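Hypothetical protein AF1531 (Archaeoglobus fulgidus, PDB 2I5H) is of unknown function, but belongs to a family grouped with helix-hairpin-helix proteins and so possibly binds nucleic acid. Local coordinates at residues Glu18-Pro28 against Pro43-Thr54. Sequence-based numbering, arbitrary orientation.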
ATOM      1  N   GLU A  18       9.957   7.683   3.288  1.00 33.16           N
ATOM      2  CA  GLU A  18       8.670   8.192   2.739  1.00 32.40           C
ATOM      3  C   GLU A  18       8.579   9.712   2.830  1.00 30.99           C
ATOM      4  O   GLU A  18       8.951  10.306   3.842  1.00 32.74           O
ATOM      5  CB  GLU A  18       7.496   7.580   3.510  1.00 32.61           C
ATOM      6  CG  GLU A  18       7.426   6.064   3.445  1.00 30.63           C
ATOM      7  CD  GLU A  18       6.876   5.560   2.130  1.00 30.88           C
ATOM      8  OE1 GLU A  18       6.774   6.354   1.169  1.00 31.79           O
ATOM      9  OE2 GLU A  18       6.546   4.363   2.057  1.00 29.34           O
ATOM     10  N   ASP A  19       8.083  10.335   1.766  1.00 29.51           N
ATOM     11  CA  ASP A  19       7.905  11.781   1.734  1.00 28.38           C
ATOM     12  C   ASP A  19       6.413  12.100   1.856  1.00 23.87           C
ATOM     13  O   ASP A  19       6.029  13.145   2.387  1.00 23.16           O
ATOM     14  CB  ASP A  19       8.457  12.358   0.428  1.00 34.02           C
ATOM     15  CG  ASP A  19       9.531  13.398   0.664  1.00 37.47           C
ATOM     16  OD1 ASP A  19      10.449  13.126   1.468  1.00 39.23           O
ATOM     17  OD2 ASP A  19       9.465  14.483   0.048  1.00 41.92           O
ATOM     18  N   TYR A  20       5.580  11.190   1.362  1.00 22.48           N
ATOM     19  CA  TYR A  20       4.132  11.359   1.424  1.00 21.20           C
ATOM     20  C   TYR A  20       3.448  10.063   1.853  1.00 19.19           C
ATOM     21  O   TYR A  20       3.941   8.975   1.574  1.00 19.57           O
ATOM     22  CB  TYR A  20       3.592  11.768   0.057  1.00 25.03           C
ATOM     23  CG  TYR A  20       3.957  13.174  -0.352  1.00 27.33           C
ATOM     24  CD1 TYR A  20       3.195  14.262   0.066  1.00 30.84           C
ATOM     25  CD2 TYR A  20       5.064  13.415  -1.160  1.00 30.36           C
ATOM     26  CE1 TYR A  20       3.525  15.563  -0.318  1.00 32.76           C
ATOM     27  CE2 TYR A  20       5.403  14.709  -1.549  1.00 33.00           C
ATOM     28  CZ  TYR A  20       4.630  15.775  -1.127  1.00 34.03           C
ATOM     29  OH  TYR A  20       4.957  17.053  -1.524  1.00 36.28           O
ATOM     30  N   ALA A  21       2.312  10.190   2.531  1.00 18.03           N
ATOM     31  CA  ALA A  21       1.543   9.026   2.974  1.00 17.74           C
ATOM     32  C   ALA A  21       0.056   9.319   2.845  1.00 18.90           C
ATOM     33  O   ALA A  21      -0.357  10.477   2.725  1.00 20.14           O
ATOM     34  CB  ALA A  21       1.881   8.681   4.426  1.00 16.98           C
ATOM     35  N   TYR A  22      -0.747   8.263   2.870  1.00 16.45           N
ATOM     36  CA  TYR A  22      -2.194   8.395   2.758  1.00 17.08           C
ATOM     37  C   TYR A  22      -2.859   7.999   4.076  1.00 16.78           C
ATOM     38  O   TYR A  22      -2.475   7.016   4.715  1.00 14.26           O
ATOM     39  CB  TYR A  22      -2.703   7.526   1.603  1.00 18.37           C
ATOM     40  CG  TYR A  22      -2.462   8.127   0.230  1.00 22.12           C
ATOM     41  CD1 TYR A  22      -3.487   8.783  -0.454  1.00 25.41           C
ATOM     42  CD2 TYR A  22      -1.214   8.042  -0.383  1.00 23.86           C
ATOM     43  CE1 TYR A  22      -3.277   9.337  -1.718  1.00 26.31           C
ATOM     44  CE2 TYR A  22      -0.991   8.594  -1.650  1.00 26.82           C
ATOM     45  CZ  TYR A  22      -2.027   9.237  -2.309  1.00 28.21           C
ATOM     46  OH  TYR A  22      -1.820   9.762  -3.564  1.00 29.31           O
ATOM     47  N   VAL A  23      -3.853   8.783   4.484  1.00 16.22           N
ATOM     48  CA  VAL A  23      -4.557   8.553   5.732  1.00 16.15           C
ATOM     49  C   VAL A  23      -5.456   7.321   5.714  1.00 15.92           C
ATOM     50  O   VAL A  23      -6.281   7.151   4.817  1.00 16.62           O
ATOM     51  CB  VAL A  23      -5.411   9.787   6.113  1.00 17.18           C
ATOM     52  CG1 VAL A  23      -6.194   9.506   7.379  1.00 16.12           C
ATOM     53  CG2 VAL A  23      -4.514  11.001   6.291  1.00 15.92           C
ATOM     54  N   LEU A  24      -5.280   6.471   6.717  1.00 14.88           N
ATOM     55  CA  LEU A  24      -6.065   5.256   6.866  1.00 15.86           C
ATOM     56  C   LEU A  24      -7.141   5.442   7.925  1.00 16.25           C
ATOM     57  O   LEU A  24      -8.235   4.886   7.821  1.00 16.04           O
ATOM     58  CB  LEU A  24      -5.168   4.090   7.295  1.00 13.35           C
ATOM     59  CG  LEU A  24      -4.006   3.682   6.386  1.00 14.94           C
ATOM     60  CD1 LEU A  24      -3.142   2.647   7.101  1.00 16.19           C
ATOM     61  CD2 LEU A  24      -4.543   3.114   5.082  1.00 16.65           C
ATOM     62  N   ASP A  25      -6.817   6.228   8.948  1.00 14.98           N
ATOM     63  CA  ASP A  25      -7.729   6.458  10.056  1.00 14.82           C
ATOM     64  C   ASP A  25      -7.268   7.671  10.856  1.00 15.71           C
ATOM     65  O   ASP A  25      -6.072   7.827  11.121  1.00 14.87           O
ATOM     66  CB  ASP A  25      -7.744   5.198  10.939  1.00 16.73           C
ATOM     67  CG  ASP A  25      -8.768   5.262  12.059  1.00 19.28           C
ATOM     68  OD1 ASP A  25      -9.859   5.829  11.854  1.00 21.76           O
ATOM     69  OD2 ASP A  25      -8.483   4.721  13.144  1.00 21.09           O
ATOM     70  N   PHE A  26      -8.210   8.540  11.212  1.00 15.97           N
ATOM     71  CA  PHE A  26      -7.890   9.719  12.015  1.00 15.19           C
ATOM     72  C   PHE A  26      -8.612   9.643  13.360  1.00 15.84           C
ATOM     73  O   PHE A  26      -9.829   9.413  13.418  1.00 18.06           O
ATOM     74  CB  PHE A  26      -8.273  11.014  11.284  1.00 15.38           C
ATOM     75  CG  PHE A  26      -8.100  12.258  12.127  1.00 14.81           C
ATOM     76  CD1 PHE A  26      -6.892  12.505  12.795  1.00 14.21           C
ATOM     77  CD2 PHE A  26      -9.147  13.161  12.283  1.00 16.44           C
ATOM     78  CE1 PHE A  26      -6.737  13.634  13.607  1.00 13.24           C
ATOM     79  CE2 PHE A  26      -9.004  14.299  13.095  1.00 16.84           C
ATOM     80  CZ  PHE A  26      -7.794  14.536  13.759  1.00 16.40           C
ATOM     81  N   MET A  27      -7.852   9.827  14.439  1.00 14.85           N
ATOM     82  CA  MET A  27      -8.383   9.775  15.800  1.00 14.56           C
ATOM     83  C   MET A  27      -8.162  11.100  16.526  1.00 16.08           C
ATOM     84  O   MET A  27      -7.087  11.338  17.096  1.00 13.42           O
ATOM     85  CB  MET A  27      -7.694   8.665  16.593  1.00 16.32           C
ATOM     86  CG  MET A  27      -7.914   7.273  16.034  1.00 16.98           C
ATOM     87  SD  MET A  27      -6.774   6.057  16.728  1.00 22.36           S
ATOM     88  CE  MET A  27      -5.441   6.166  15.569  1.00 20.36           C
ATOM     89  N   PRO A  28      -9.178  11.975  16.527  1.00 17.33           N
ATOM     90  CA  PRO A  28      -9.096  13.285  17.189  1.00 17.19           C
ATOM     91  C   PRO A  28      -8.508  13.227  18.596  1.00 18.50           C
ATOM     92  O   PRO A  28      -7.700  14.082  18.968  1.00 17.71           O
ATOM     93  CB  PRO A  28     -10.548  13.755  17.194  1.00 19.23           C
ATOM     94  CG  PRO A  28     -11.067  13.196  15.918  1.00 15.85           C
ATOM     95  CD  PRO A  28     -10.491  11.798  15.882  1.00 16.39           C
ATOM     96  N   PRO A  43      -4.155  14.387  18.859  1.00 15.15           N
ATOM     97  CA  PRO A  43      -4.825  13.821  17.690  1.00 15.59           C
ATOM     98  C   PRO A  43      -3.825  12.987  16.902  1.00 14.73           C
ATOM     99  O   PRO A  43      -2.699  13.420  16.653  1.00 14.40           O
ATOM    100  CB  PRO A  43      -5.320  15.058  16.934  1.00 14.85           C
ATOM    101  CG  PRO A  43      -4.392  16.160  17.394  1.00 17.02           C
ATOM    102  CD  PRO A  43      -4.188  15.862  18.845  1.00 17.68           C
ATOM    103  N   LEU A  44      -4.231  11.782  16.525  1.00 13.15           N
ATOM    104  CA  LEU A  44      -3.356  10.881  15.795  1.00 13.21           C
ATOM    105  C   LEU A  44      -3.975  10.362  14.506  1.00 13.75           C
ATOM    106  O   LEU A  44      -5.194  10.318  14.367  1.00 14.60           O
ATOM    107  CB  LEU A  44      -3.023   9.654  16.657  1.00 14.03           C
ATOM    108  CG  LEU A  44      -2.349   9.813  18.021  1.00 15.14           C
ATOM    109  CD1 LEU A  44      -2.272   8.440  18.713  1.00 16.47           C
ATOM    110  CD2 LEU A  44      -0.951  10.414  17.832  1.00 14.27           C
ATOM    111  N   ALA A  45      -3.119   9.978  13.566  1.00 12.57           N
ATOM    112  CA  ALA A  45      -3.573   9.366  12.327  1.00 14.62           C
ATOM    113  C   ALA A  45      -2.665   8.183  12.001  1.00 14.71           C
ATOM    114  O   ALA A  45      -1.471   8.196  12.312  1.00 11.90           O
ATOM    115  CB  ALA A  45      -3.546  10.371  11.179  1.00 12.01           C
ATOM    116  N   GLN A  46      -3.234   7.139  11.412  1.00 12.71           N
ATOM    117  CA  GLN A  46      -2.409   6.028  10.982  1.00 11.75           C
ATOM    118  C   GLN A  46      -2.367   6.204   9.475  1.00 12.81           C
ATOM    119  O   GLN A  46      -3.403   6.397   8.831  1.00 14.37           O
ATOM    120  CB  GLN A  46      -3.017   4.687  11.392  1.00 12.15           C
ATOM    121  CG  GLN A  46      -3.070   4.512  12.898  1.00 12.98           C
ATOM    122  CD  GLN A  46      -3.404   3.096  13.314  1.00 14.38           C
ATOM    123  OE1 GLN A  46      -4.166   2.404  12.638  1.00 15.37           O
ATOM    124  NE2 GLN A  46      -2.846   2.661  14.439  1.00 16.28           N
ATOM    125  N   VAL A  47      -1.166   6.172   8.912  1.00 13.98           N
ATOM    126  CA  VAL A  47      -1.007   6.382   7.486  1.00 13.98           C
ATOM    127  C   VAL A  47      -0.160   5.311   6.820  1.00 16.02           C
ATOM    128  O   VAL A  47       0.545   4.551   7.485  1.00 14.93           O
ATOM    129  CB  VAL A  47      -0.370   7.768   7.213  1.00 14.38           C
ATOM    130  CG1 VAL A  47      -1.197   8.857   7.874  1.00 16.70           C
ATOM    131  CG2 VAL A  47       1.074   7.808   7.743  1.00 13.30           C
ATOM    132  N   VAL A  48      -0.251   5.245   5.497  1.00 14.88           N
ATOM    133  CA  VAL A  48       0.535   4.290   4.732  1.00 14.67           C
ATOM    134  C   VAL A  48       1.338   5.076   3.696  1.00 16.47           C
ATOM    135  O   VAL A  48       0.778   5.883   2.951  1.00 14.70           O
ATOM    136  CB  VAL A  48      -0.371   3.209   4.052  1.00 15.46           C
ATOM    137  CG1 VAL A  48      -1.411   3.855   3.130  1.00 17.15           C
ATOM    138  CG2 VAL A  48       0.492   2.229   3.275  1.00 16.05           C
ATOM    139  N   GLY A  49       2.655   4.872   3.693  1.00 15.66           N
ATOM    140  CA  GLY A  49       3.531   5.564   2.753  1.00 18.54           C
ATOM    141  C   GLY A  49       3.248   5.212   1.303  1.00 19.37           C
ATOM    142  O   GLY A  49       3.018   4.048   0.978  1.00 18.75           O
ATOM    143  N   GLU A  50       3.279   6.206   0.415  1.00 21.19           N
ATOM    144  CA  GLU A  50       2.980   5.949  -0.993  1.00 23.54           C
ATOM    145  C   GLU A  50       4.096   5.295  -1.803  1.00 24.18           C
ATOM    146  O   GLU A  50       3.848   4.787  -2.892  1.00 26.35           O
ATOM    147  CB  GLU A  50       2.535   7.238  -1.706  1.00 26.21           C
ATOM    148  CG  GLU A  50       3.546   8.371  -1.696  1.00 29.41           C
ATOM    149  CD  GLU A  50       3.219   9.463  -2.718  1.00 30.92           C
ATOM    150  OE1 GLU A  50       2.025   9.698  -2.994  1.00 29.91           O
ATOM    151  OE2 GLU A  50       4.161  10.097  -3.234  1.00 30.56           O
ATOM    152  N   ARG A  51       5.313   5.288  -1.278  1.00 26.03           N
ATOM    153  CA  ARG A  51       6.427   4.698  -2.012  1.00 27.85           C
ATOM    154  C   ARG A  51       6.677   3.228  -1.672  1.00 27.06           C
ATOM    155  O   ARG A  51       6.701   2.368  -2.561  1.00 26.37           O
ATOM    156  CB  ARG A  51       7.703   5.506  -1.753  1.00 31.20           C
ATOM    157  CG  ARG A  51       8.931   4.987  -2.485  1.00 35.62           C
ATOM    158  CD  ARG A  51      10.161   5.816  -2.142  1.00 40.55           C
ATOM    159  NE  ARG A  51      10.012   7.207  -2.561  1.00 45.31           N
ATOM    160  CZ  ARG A  51       9.969   7.607  -3.828  1.00 47.27           C
ATOM    161  NH1 ARG A  51      10.063   6.722  -4.812  1.00 48.80           N
ATOM    162  NH2 ARG A  51       9.827   8.894  -4.112  1.00 49.03           N
ATOM    163  N   ASN A  52       6.853   2.947  -0.385  1.00 24.98           N
ATOM    164  CA  ASN A  52       7.133   1.586   0.071  1.00 25.45           C
ATOM    165  C   ASN A  52       6.043   0.998   0.961  1.00 23.06           C
ATOM    166  O   ASN A  52       6.217  -0.080   1.532  1.00 22.85           O
ATOM    167  CB  ASN A  52       8.470   1.576   0.813  1.00 29.22           C
ATOM    168  CG  ASN A  52       9.606   2.127  -0.035  1.00 33.51           C
ATOM    169  OD1 ASN A  52      10.535   2.746   0.478  1.00 37.36           O
ATOM    170  ND2 ASN A  52       9.536   1.895  -1.341  1.00 35.66           N
ATOM    171  N   PHE A  53       4.928   1.714   1.079  1.00 21.38           N
ATOM    172  CA  PHE A  53       3.793   1.269   1.882  1.00 19.75           C
ATOM    173  C   PHE A  53       4.120   1.047   3.353  1.00 20.15           C
ATOM    174  O   PHE A  53       3.616   0.121   3.994  1.00 18.92           O
ATOM    175  CB  PHE A  53       3.201   0.012   1.251  1.00 19.93           C
ATOM    176  CG  PHE A  53       2.794   0.218  -0.175  1.00 21.45           C
ATOM    177  CD1 PHE A  53       1.590   0.847  -0.486  1.00 22.43           C
ATOM    178  CD2 PHE A  53       3.656  -0.132  -1.210  1.00 21.24           C
ATOM    179  CE1 PHE A  53       1.255   1.131  -1.811  1.00 23.53           C
ATOM    180  CE2 PHE A  53       3.331   0.147  -2.538  1.00 23.73           C
ATOM    181  CZ  PHE A  53       2.127   0.781  -2.838  1.00 23.94           C
ATOM    182  N   THR A  54       4.955   1.933   3.881  1.00 19.30           N
ATOM    183  CA  THR A  54       5.353   1.885   5.281  1.00 19.84           C
ATOM    184  C   THR A  54       4.159   2.323   6.126  1.00 17.57           C
ATOM    185  O   THR A  54       3.504   3.310   5.799  1.00 17.70           O
ATOM    186  CB  THR A  54       6.518   2.854   5.543  1.00 21.84           C
ATOM    187  OG1 THR A  54       7.580   2.570   4.624  1.00 24.39           O
ATOM    188  CG2 THR A  54       7.028   2.708   6.975  1.00 19.92           C
TER
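A classic beta bulge kinks the antiparallel pairing of strands 20-27 and 44-49, where Leu24 and Asp25 both face Gln46. Gln46 O accepts Leu24 N at 2.8 Å, nearly along its C=O axis, and Asp25 N more weakly at 3.4 Å. The corner turns the Leu24 side chain toward strand 44-49, and Leu24 CD2 meets Val48 CG1 at 3.8 Å, the two side chains crossing at about a right angle. Beyond the bulge Gln46 N returns a bond to Asp25 O, and Met27 and Leu44 exchange backbone bonds in both directions; Tyr22 and Val48 do so before it. On one face Ala21 CB lies 3.5 Å from Val47 CG2, while the Phe26 ring, its CG anti to the backbone N (chi1 174°), runs alongside Pro43, Phe26 CE1 to Pro43 CB 3.9 Å.

At the other end the Glu18 carboxylate grips the turn after Gly49. Glu18 OE1 accepts Arg51 N through its syn lone pair at 3.0 Å; Glu18 OE2 takes Asn52 N at 2.8 Å from the syn side, out of the carboxylate plane, and Thr54 N weakly. A bend at chi2 (-77°) curls the carboxylate back over Gly49, with Glu18 OE2 3.3 Å from Gly49 CA. Glu50 extends beside Tyr20, and its OE1 reaches the edge of the Tyr22 ring; Arg71 forms a salt bridge with that oxygen and a cation-pi contact with Tyr20.

Within the five-stranded antiparallel sheet, strand 71-73 flanks 20-27 and strand 55-60 flanks 44-49. Helix 96-111 packs on Tyr22 and Val48, and just before it Thr95 ties the two sides of the bulge together, bonding Asp25 OD2 through OG1 and Gln46 OE1 through N.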